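Local coordinates for protein chitinase (Chromobacterium violaceum, PDB 4TXG) that probably binds and degrades chitin as a family 18 glycoside hydrolase, cleaving O-glycosyl bonds of the polysaccharide, at residues Ile311-Asn320 / Leu335-Leu346; Leu377-Leu386 / Tyr447-Arg456. All coordinates share one frame; numbering follows the deposited sequence.

Contact 1 of 2, residues Ile311-Asn320 / Leu335-Leu346. With CS (cesium ion), chain D.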
loop_
_atom_site.group_PDB
_atom_site.type_symbol
_atom_site.label_atom_id
_atom_site.label_comp_id
_atom_site.label_asym_id
_atom_site.label_seq_id
_atom_site.Cartn_x
_atom_site.Cartn_y
_atom_site.Cartn_z
ATOM N N ILE A 311 6.321 1.669 -6.884
ATOM C CA ILE A 311 7.355 0.886 -6.223
ATOM C C ILE A 311 6.720 -0.086 -5.238
ATOM O O ILE A 311 6.087 0.333 -4.277
ATOM C CB ILE A 311 8.355 1.799 -5.480
ATOM C CG1 ILE A 311 9.028 2.752 -6.466
ATOM C CG2 ILE A 311 9.373 0.960 -4.697
ATOM C CD1 ILE A 311 9.873 2.039 -7.556
ATOM N N ASP A 312 6.877 -1.380 -5.492
ATOM C CA ASP A 312 6.292 -2.416 -4.647
ATOM C C ASP A 312 7.414 -3.244 -4.007
ATOM O O ASP A 312 7.573 -4.436 -4.272
ATOM C CB ASP A 312 5.351 -3.292 -5.469
ATOM C CG ASP A 312 4.527 -4.232 -4.609
ATOM O OD1 ASP A 312 4.712 -4.257 -3.366
ATOM O OD2 ASP A 312 3.690 -4.957 -5.182
ATOM N N PHE A 313 8.197 -2.564 -3.183
ATOM C CA PHE A 313 9.345 -3.133 -2.481
ATOM C C PHE A 313 8.841 -3.831 -1.216
ATOM O O PHE A 313 8.417 -3.167 -0.267
ATOM C CB PHE A 313 10.331 -1.977 -2.195
ATOM C CG PHE A 313 11.639 -2.349 -1.514
ATOM C CD1 PHE A 313 11.868 -3.590 -0.922
ATOM C CD2 PHE A 313 12.647 -1.393 -1.447
ATOM C CE1 PHE A 313 13.083 -3.869 -0.284
ATOM C CE2 PHE A 313 13.869 -1.666 -0.827
ATOM C CZ PHE A 313 14.081 -2.904 -0.238
ATOM N N GLU A 314 8.859 -5.166 -1.211
ATOM C CA GLU A 314 8.347 -5.927 -0.072
ATOM C C GLU A 314 9.470 -6.699 0.632
ATOM O O GLU A 314 9.740 -7.843 0.257
ATOM C CB GLU A 314 7.236 -6.899 -0.528
ATOM C CG GLU A 314 6.088 -6.193 -1.300
ATOM C CD GLU A 314 4.877 -7.080 -1.628
ATOM O OE1 GLU A 314 4.816 -8.253 -1.210
ATOM O OE2 GLU A 314 3.965 -6.585 -2.322
ATOM N N TYR A 315 10.120 -6.122 1.652
ATOM C CA TYR A 315 9.808 -4.814 2.256
ATOM C C TYR A 315 11.082 -4.169 2.765
ATOM O O TYR A 315 11.979 -4.880 3.216
ATOM C CB TYR A 315 8.869 -4.950 3.460
ATOM C CG TYR A 315 7.539 -5.542 3.133
ATOM C CD1 TYR A 315 6.512 -4.744 2.662
ATOM C CD2 TYR A 315 7.315 -6.904 3.283
ATOM C CE1 TYR A 315 5.290 -5.283 2.358
ATOM C CE2 TYR A 315 6.100 -7.453 2.968
ATOM C CZ TYR A 315 5.091 -6.637 2.508
ATOM O OH TYR A 315 3.869 -7.185 2.202
ATOM N N PRO A 316 11.140 -2.828 2.759
ATOM C CA PRO A 316 12.298 -2.126 3.317
ATOM C C PRO A 316 12.163 -1.952 4.829
ATOM O O PRO A 316 12.135 -0.827 5.337
ATOM C CB PRO A 316 12.259 -0.775 2.598
ATOM C CG PRO A 316 10.770 -0.516 2.438
ATOM C CD PRO A 316 10.169 -1.892 2.153
ATOM N N THR A 317 12.063 -3.063 5.548
ATOM C CA THR A 317 11.860 -2.977 6.982
ATOM C C THR A 317 13.015 -3.616 7.742
ATOM O O THR A 317 13.653 -4.557 7.257
ATOM C CB THR A 317 10.531 -3.642 7.396
ATOM O OG1 THR A 317 10.317 -3.476 8.802
ATOM C CG2 THR A 317 10.518 -5.128 7.049
ATOM N N SER A 318 13.279 -3.104 8.941
ATOM C CA SER A 318 14.351 -3.634 9.769
ATOM C C SER A 318 13.913 -4.813 10.661
ATOM O O SER A 318 14.711 -5.286 11.467
ATOM C CB SER A 318 14.935 -2.521 10.645
ATOM O OG SER A 318 13.996 -2.104 11.632
ATOM N N MET A 319 12.674 -5.285 10.516
ATOM C CA MET A 319 12.229 -6.492 11.224
ATOM C C MET A 319 12.934 -7.709 10.633
ATOM O O MET A 319 12.925 -7.905 9.422
ATOM C CB MET A 319 10.710 -6.699 11.123
ATOM C CG MET A 319 9.856 -5.494 11.495
ATOM S SD MET A 319 10.032 -4.932 13.205
ATOM C CE MET A 319 9.268 -6.241 14.130
ATOM N N ASN A 320 13.549 -8.511 11.492
ATOM C CA ASN A 320 14.262 -9.704 11.063
ATOM C C ASN A 320 13.287 -10.734 10.480
ATOM O O ASN A 320 12.184 -10.895 10.999
ATOM C CB ASN A 320 15.041 -10.279 12.248
ATOM C CG ASN A 320 15.854 -11.495 11.880
ATOM O OD1 ASN A 320 16.861 -11.389 11.181
ATOM N ND2 ASN A 320 15.434 -12.658 12.370
ATOM N N LEU A 335 19.348 -5.090 7.612
ATOM C CA LEU A 335 18.213 -4.572 8.384
ATOM C C LEU A 335 18.394 -3.122 8.832
ATOM O O LEU A 335 17.472 -2.312 8.705
ATOM C CB LEU A 335 17.949 -5.445 9.609
ATOM C CG LEU A 335 17.594 -6.907 9.327
ATOM C CD1 LEU A 335 17.441 -7.669 10.641
ATOM C CD2 LEU A 335 16.331 -7.025 8.458
ATOM N N GLY A 336 19.582 -2.789 9.325
ATOM C CA GLY A 336 19.822 -1.455 9.854
ATOM C C GLY A 336 19.941 -0.358 8.809
ATOM O O GLY A 336 19.945 0.834 9.141
ATOM N N SER A 337 20.045 -0.764 7.546
ATOM C CA SER A 337 20.304 0.156 6.445
ATOM C C SER A 337 19.125 0.340 5.509
ATOM O O SER A 337 19.137 1.245 4.680
ATOM C CB SER A 337 21.486 -0.341 5.614
ATOM O OG SER A 337 22.636 -0.480 6.421
ATOM N N LEU A 338 18.139 -0.547 5.589
ATOM C CA LEU A 338 17.064 -0.538 4.595
ATOM C C LEU A 338 16.237 0.742 4.606
ATOM O O LEU A 338 15.750 1.180 3.557
ATOM C CB LEU A 338 16.142 -1.746 4.791
ATOM C CG LEU A 338 16.788 -3.081 4.407
ATOM C CD1 LEU A 338 15.862 -4.247 4.703
ATOM C CD2 LEU A 338 17.191 -3.072 2.941
ATOM N N ASN A 339 16.059 1.350 5.771
ATOM C CA ASN A 339 15.299 2.596 5.800
ATOM C C ASN A 339 16.018 3.719 5.046
ATOM O O ASN A 339 15.398 4.419 4.248
ATOM C CB ASN A 339 15.018 3.035 7.238
ATOM C CG ASN A 339 13.800 2.349 7.812
ATOM O OD1 ASN A 339 12.679 2.839 7.675
ATOM N ND2 ASN A 339 14.007 1.193 8.423
ATOM N N LYS A 340 17.310 3.894 5.311
ATOM C CA LYS A 340 18.099 4.893 4.577
ATOM C C LYS A 340 18.140 4.592 3.080
ATOM O O LYS A 340 18.095 5.505 2.245
ATOM C CB LYS A 340 19.529 4.962 5.115
ATOM C CG LYS A 340 19.612 5.399 6.555
ATOM C CD LYS A 340 19.170 6.832 6.704
ATOM C CE LYS A 340 20.368 7.762 6.708
ATOM N NZ LYS A 340 21.270 7.632 7.913
ATOM N N GLY A 341 18.237 3.312 2.739
ATOM C CA GLY A 341 18.290 2.916 1.341
ATOM C C GLY A 341 16.999 3.243 0.621
ATOM O O GLY A 341 16.999 3.651 -0.543
ATOM N N TYR A 342 15.881 3.058 1.317
ATOM C CA TYR A 342 14.573 3.272 0.712
ATOM C C TYR A 342 14.293 4.757 0.543
ATOM O O TYR A 342 13.752 5.193 -0.479
ATOM C CB TYR A 342 13.511 2.617 1.579
ATOM C CG TYR A 342 12.116 2.557 1.014
ATOM C CD1 TYR A 342 11.846 1.895 -0.184
ATOM C CD2 TYR A 342 11.054 3.104 1.718
ATOM C CE1 TYR A 342 10.547 1.800 -0.659
ATOM C CE2 TYR A 342 9.767 3.017 1.248
ATOM C CZ TYR A 342 9.517 2.369 0.063
ATOM O OH TYR A 342 8.217 2.291 -0.384
ATOM N N VAL A 343 14.667 5.537 1.548
ATOM C CA VAL A 343 14.529 6.985 1.447
ATOM C C VAL A 343 15.396 7.513 0.300
ATOM O O VAL A 343 14.946 8.349 -0.491
ATOM C CB VAL A 343 14.896 7.671 2.774
ATOM C CG1 VAL A 343 15.059 9.162 2.585
ATOM C CG2 VAL A 343 13.811 7.375 3.808
ATOM N N ALA A 344 16.623 7.009 0.186
ATOM C CA ALA A 344 17.489 7.420 -0.919
ATOM C C ALA A 344 16.900 7.041 -2.285
ATOM O O ALA A 344 16.974 7.818 -3.240
ATOM C CB ALA A 344 18.878 6.816 -0.762
ATOM N N LEU A 345 16.329 5.843 -2.376
ATOM C CA LEU A 345 15.680 5.412 -3.610
ATOM C C LEU A 345 14.551 6.373 -4.006
ATOM O O LEU A 345 14.493 6.849 -5.137
ATOM C CB LEU A 345 15.124 3.990 -3.448
ATOM C CG LEU A 345 14.236 3.519 -4.599
ATOM C CD1 LEU A 345 15.054 3.450 -5.886
ATOM C CD2 LEU A 345 13.591 2.168 -4.290
ATOM N N LEU A 346 13.662 6.677 -3.064
ATOM C CA LEU A 346 12.505 7.510 -3.384
ATOM C C LEU A 346 12.904 8.953 -3.674
ATOM O O LEU A 346 12.337 9.585 -4.565
ATOM C CB LEU A 346 11.485 7.462 -2.246
ATOM C CG LEU A 346 10.879 6.067 -1.995
ATOM C CD1 LEU A 346 9.857 6.103 -0.872
ATOM C CD2 LEU A 346 10.259 5.516 -3.280
HETATM CS CS CS D . 1.574 -8.099 -1.177
HETATM O O HOH W 1 7.347 0.079 -1.853
HETATM O O HOH W 2 1.842 -6.909 -4.247
HETATM O O HOH W 3 3.198 -9.598 1.008
HETATM O O HOH W 4 11.498 1.902 5.202
HETATM O O HOH W 5 1.379 -11.184 -2.598
HETATM O O HOH W 6 -0.443 -7.067 -3.762
HETATM O O HOH W 7 -0.268 -9.465 0.248
#

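Contact 2 of 2, residues Leu377-Leu386 / Tyr447-Arg456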
loop_
_atom_site.group_PDB
_atom_site.type_symbol
_atom_site.label_atom_id
_atom_site.label_comp_id
_atom_site.label_asym_id
_atom_site.label_seq_id
_atom_site.Cartn_x
_atom_site.Cartn_y
_atom_site.Cartn_z
ATOM N N LEU A 377 5.575 -2.261 9.859
ATOM C CA LEU A 377 5.809 -0.831 10.020
ATOM C C LEU A 377 6.627 -0.512 11.263
ATOM O O LEU A 377 7.228 0.565 11.358
ATOM C CB LEU A 377 4.470 -0.090 10.058
ATOM C CG LEU A 377 3.737 -0.022 8.712
ATOM C CD1 LEU A 377 2.304 0.459 8.922
ATOM C CD2 LEU A 377 4.453 0.871 7.687
ATOM N N ARG A 378 6.677 -1.446 12.215
ATOM C CA ARG A 378 7.473 -1.205 13.418
ATOM C C ARG A 378 8.960 -1.091 13.055
ATOM O O ARG A 378 9.743 -0.489 13.784
ATOM C CB ARG A 378 7.255 -2.313 14.450
ATOM C CG ARG A 378 7.971 -2.077 15.774
ATOM C CD ARG A 378 7.531 -3.095 16.814
ATOM N NE ARG A 378 6.111 -2.978 17.135
ATOM C CZ ARG A 378 5.627 -2.308 18.178
ATOM N NH1 ARG A 378 6.445 -1.680 19.006
ATOM N NH2 ARG A 378 4.314 -2.273 18.397
ATOM N N GLY A 379 9.336 -1.654 11.911
ATOM C CA GLY A 379 10.710 -1.579 11.450
ATOM C C GLY A 379 10.927 -0.553 10.348
ATOM O O GLY A 379 11.940 -0.593 9.664
ATOM N N MET A 380 9.984 0.366 10.177
ATOM C CA MET A 380 10.106 1.354 9.104
ATOM C C MET A 380 10.115 2.800 9.618
ATOM O O MET A 380 9.674 3.722 8.917
ATOM C CB MET A 380 8.985 1.118 8.079
ATOM C CG MET A 380 9.155 -0.249 7.388
ATOM S SD MET A 380 7.785 -0.837 6.379
ATOM C CE MET A 380 7.775 0.419 5.111
ATOM N N GLU A 381 10.651 2.974 10.831
ATOM C CA GLU A 381 10.865 4.282 11.451
ATOM C C GLU A 381 9.574 5.107 11.415
ATOM O O GLU A 381 8.584 4.676 11.993
ATOM C CB GLU A 381 12.054 4.989 10.776
ATOM C CG GLU A 381 13.336 4.129 10.963
ATOM C CD GLU A 381 14.634 4.812 10.568
ATOM O OE1 GLU A 381 14.609 6.012 10.212
ATOM O OE2 GLU A 381 15.696 4.136 10.632
ATOM N N THR A 382 9.569 6.255 10.742
ATOM C CA THR A 382 8.335 7.032 10.575
ATOM C C THR A 382 7.905 7.144 9.108
ATOM O O THR A 382 7.154 8.053 8.741
ATOM C CB THR A 382 8.482 8.463 11.148
ATOM O OG1 THR A 382 9.496 9.180 10.424
ATOM C CG2 THR A 382 8.862 8.418 12.620
ATOM N N PHE A 383 8.363 6.211 8.281
ATOM C CA PHE A 383 8.096 6.251 6.840
ATOM C C PHE A 383 8.406 7.636 6.264
ATOM O O PHE A 383 7.571 8.259 5.599
ATOM C CB PHE A 383 6.646 5.851 6.534
ATOM C CG PHE A 383 6.512 5.070 5.251
ATOM C CD1 PHE A 383 7.103 5.538 4.084
ATOM C CD2 PHE A 383 5.850 3.853 5.223
ATOM C CE1 PHE A 383 7.003 4.828 2.904
ATOM C CE2 PHE A 383 5.756 3.136 4.039
ATOM C CZ PHE A 383 6.334 3.623 2.890
ATOM N N GLN A 384 9.619 8.105 6.536
ATOM C CA GLN A 384 10.071 9.410 6.075
ATOM C C GLN A 384 9.917 9.583 4.557
ATOM O O GLN A 384 9.731 10.699 4.071
ATOM C CB GLN A 384 11.535 9.621 6.481
ATOM C CG GLN A 384 11.764 9.726 7.999
ATOM C CD GLN A 384 12.121 8.403 8.640
ATOM O OE1 GLN A 384 11.452 7.389 8.416
ATOM N NE2 GLN A 384 13.187 8.399 9.452
ATOM N N GLY A 385 9.960 8.473 3.825
ATOM C CA GLY A 385 9.858 8.499 2.373
ATOM C C GLY A 385 8.505 8.917 1.803
ATOM O O GLY A 385 8.403 9.168 0.608
ATOM N N LEU A 386 7.474 8.999 2.643
ATOM C CA LEU A 386 6.140 9.373 2.163
ATOM C C LEU A 386 6.111 10.717 1.425
ATOM O O LEU A 386 5.315 10.901 0.503
ATOM C CB LEU A 386 5.144 9.421 3.326
ATOM C CG LEU A 386 4.795 8.064 3.953
ATOM C CD1 LEU A 386 3.857 8.265 5.135
ATOM C CD2 LEU A 386 4.150 7.149 2.928
ATOM N N TYR A 447 -2.604 5.242 10.234
ATOM C CA TYR A 447 -1.146 5.278 10.285
ATOM C C TYR A 447 -0.604 6.227 9.203
ATOM O O TYR A 447 0.219 7.107 9.480
ATOM C CB TYR A 447 -0.539 3.862 10.107
ATOM C CG TYR A 447 0.958 3.905 9.858
ATOM C CD1 TYR A 447 1.462 4.073 8.570
ATOM C CD2 TYR A 447 1.870 3.824 10.913
ATOM C CE1 TYR A 447 2.820 4.153 8.339
ATOM C CE2 TYR A 447 3.235 3.898 10.678
ATOM C CZ TYR A 447 3.699 4.065 9.383
ATOM O OH TYR A 447 5.071 4.134 9.122
ATOM N N TYR A 448 -1.059 6.046 7.969
ATOM C CA TYR A 448 -0.478 6.807 6.858
ATOM C C TYR A 448 -0.841 8.293 6.903
ATOM O O TYR A 448 -0.119 9.120 6.345
ATOM C CB TYR A 448 -0.871 6.165 5.512
ATOM C CG TYR A 448 -0.003 4.936 5.292
ATOM C CD1 TYR A 448 1.318 5.069 4.893
ATOM C CD2 TYR A 448 -0.483 3.655 5.550
ATOM C CE1 TYR A 448 2.145 3.967 4.741
ATOM C CE2 TYR A 448 0.342 2.536 5.397
ATOM C CZ TYR A 448 1.651 2.703 4.986
ATOM O OH TYR A 448 2.498 1.613 4.829
ATOM N N ARG A 449 -1.921 8.648 7.596
ATOM C CA ARG A 449 -2.264 10.064 7.739
ATOM C C ARG A 449 -1.266 10.828 8.604
ATOM O O ARG A 449 -1.289 12.059 8.640
ATOM C CB ARG A 449 -3.668 10.222 8.322
ATOM C CG ARG A 449 -4.762 9.854 7.337
ATOM C CD ARG A 449 -4.848 10.900 6.211
ATOM N NE ARG A 449 -5.499 12.101 6.727
ATOM C CZ ARG A 449 -4.852 13.167 7.155
ATOM N NH1 ARG A 449 -3.527 13.206 7.092
ATOM N NH2 ARG A 449 -5.524 14.197 7.633
ATOM N N GLY A 450 -0.411 10.107 9.319
ATOM C CA GLY A 450 0.621 10.763 10.094
ATOM C C GLY A 450 1.521 11.595 9.201
ATOM O O GLY A 450 1.975 12.671 9.597
ATOM N N GLY A 451 1.769 11.109 7.984
ATOM C CA GLY A 451 2.709 11.771 7.089
ATOM C C GLY A 451 2.140 12.144 5.728
ATOM O O GLY A 451 2.879 12.617 4.863
ATOM N N LEU A 452 0.836 11.927 5.542
ATOM C CA LEU A 452 0.144 12.207 4.270
ATOM C C LEU A 452 -1.237 12.826 4.489
ATOM O O LEU A 452 -1.937 12.448 5.422
ATOM C CB LEU A 452 -0.048 10.923 3.449
ATOM C CG LEU A 452 1.184 10.241 2.832
ATOM C CD1 LEU A 452 0.776 8.904 2.221
ATOM C CD2 LEU A 452 1.834 11.142 1.792
ATOM N N PRO A 453 -1.652 13.742 3.602
ATOM C CA PRO A 453 -3.067 14.126 3.595
ATOM C C PRO A 453 -3.925 12.981 3.057
ATOM O O PRO A 453 -3.400 12.130 2.330
ATOM C CB PRO A 453 -3.103 15.322 2.643
ATOM C CG PRO A 453 -1.990 15.003 1.650
ATOM C CD PRO A 453 -0.892 14.388 2.517
ATOM N N ALA A 454 -5.214 12.967 3.393
ATOM C CA ALA A 454 -6.104 11.896 2.953
ATOM C C ALA A 454 -6.100 11.755 1.437
ATOM O O ALA A 454 -6.211 10.649 0.911
ATOM C CB ALA A 454 -7.533 12.141 3.465
ATOM N N SER A 455 -5.939 12.877 0.742
ATOM C CA SER A 455 -5.947 12.885 -0.722
ATOM C C SER A 455 -4.805 12.071 -1.351
ATOM O O SER A 455 -4.874 11.714 -2.523
ATOM C CB SER A 455 -5.889 14.331 -1.238
ATOM O OG SER A 455 -4.717 14.989 -0.765
ATOM N N ARG A 456 -3.763 11.767 -0.578
ATOM C CA ARG A 456 -2.628 11.023 -1.120
ATOM C C ARG A 456 -2.582 9.599 -0.581
ATOM O O ARG A 456 -1.560 8.930 -0.683
ATOM C CB ARG A 456 -1.304 11.769 -0.829
ATOM C CG ARG A 456 -1.177 13.052 -1.681
ATOM C CD ARG A 456 -0.013 13.976 -1.305
ATOM N NE ARG A 456 1.279 13.297 -1.333
ATOM C CZ ARG A 456 2.249 13.544 -0.460
ATOM N NH1 ARG A 456 2.064 14.465 0.481
ATOM N NH2 ARG A 456 3.396 12.875 -0.516
HETATM O O HOH W 8 6.487 3.198 11.244
#

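Contact 1 of 2, residues Ile311-Asn320 / Leu335-Leu346
Pro-316, which closely follows a non-proline cis peptide bond between Glu-314 and Tyr-315, sets its CG over the face of the Tyr-342 ring. This CG lies 3.5 Å from the centroid of the Tyr-342 ring and 7° off the normal, a CH-pi contact, while Leu-346 CD1 covers the rim of the opposite face. Tyr-342 keeps CG anti to the backbone N (chi1 -171°), and this swings the ring off helix 338-360 toward the strand end. There Tyr-342 OH is 2.8 Å from a water that also lies within hydrogen-bonding distance of Ile-311 O and accepts from Phe-313 N, tying the tyrosine to backbone polar groups inside the core. Phe-313 slides past in the reverse direction, bringing CD2 to 3.6 Å from Tyr-342 CD1. Farther along, Leu-338 CD1 rests 3.4 Å from Thr-317 O, and the branches of Leu-335 fill in against Ser-318 O and Met-319 O. A second water joins Pro-316 O to Asn-339 OD1; Asn-339 ND2 donates to Gly-379 O. Glu-314, which does not touch the helix, binds a cesium ion with both carboxylate oxygens, five waters and Met-395 SD completing the site. Asp-312, Phe-313 and Glu-314, at the end of the fourth barrel strand, close the family 18 DGxDxDxE signature, whose final glutamate is probably the catalytic acid here too.

Contact 2 of 2, residues Leu377-Leu386 / Tyr447-Arg456
Leu-377 lays its CD1 methyl over the middle of the Tyr-447 ring, 3.6 Å from the ring centroid and only 5° off the normal, a CH-pi contact. The other branch, CD2, lies beside the phenol end and touches two hydroxyls, 3.5 Å from Tyr-448 OH and 3.6 Å from Tyr-447 OH. Tyr-447 extends with CG anti to the backbone N (chi1 168°), far enough for its OH to arrive at the edge of the Phe-383 ring, close to CB. Tyr-447 OH is also 2.7 Å from a water that reaches Leu-377 O and Glu-381 O as well and so links the tyrosine to the two consecutive beta turns of the loop. Phe-383 closes the second of these, a type II' turn, and presents a face to the edge of Tyr-448 in an offset edge-to-face pair with the planes at 65°; Phe-383 CD2 comes to 3.7 Å from Tyr-448 CE1. Leu-386 continues the apolar row. Its CD2 meets the edge of Tyr-448 at CD1 and lies 3.9 Å from Leu-452 CD1, whereas its CD1 faces Gly-451 CA. Leu-452 CD2 in turn lies over the guanidinium of Arg-456, whose NH2 is 2.9 Å from Leu-386 O and donates to Leu-389 O. Much of the patch backs onto two parallel barrel strands: Phe-383 and Tyr-448 rest on Val-370 of strand 365-371, where Tyr-448 OH is also hydrogen-bonded to Pro-371 O, and Leu-386 and Leu-452 press on Val-392 of strand 391-395. The end of helix 441-448 is thereby packed against the loop that leads from helix 374-377 into strand 391-395.

In the fold
Both contacts are buried and belong to the same barrel domain, one following the other along the chain. Contact 1 joins a barrel strand and its outgoing loop to the next long helix, and one side of that loop carries a metal-binding carboxylate. Contact 2 instead joins a loop to a helix end; it is built from tyrosines, leucines and a phenylalanine, with an arginine at one margin. In each, a water lies between a tyrosine hydroxyl and backbone polar atoms: a carbonyl and an N-H in contact 1, two carbonyls in contact 2. Their centres are 14 Å apart, yet they meet at Gly-379, whose carbonyl oxygen probably also accepts from Ser-318 N. Strand 365-371 touches side chains of both.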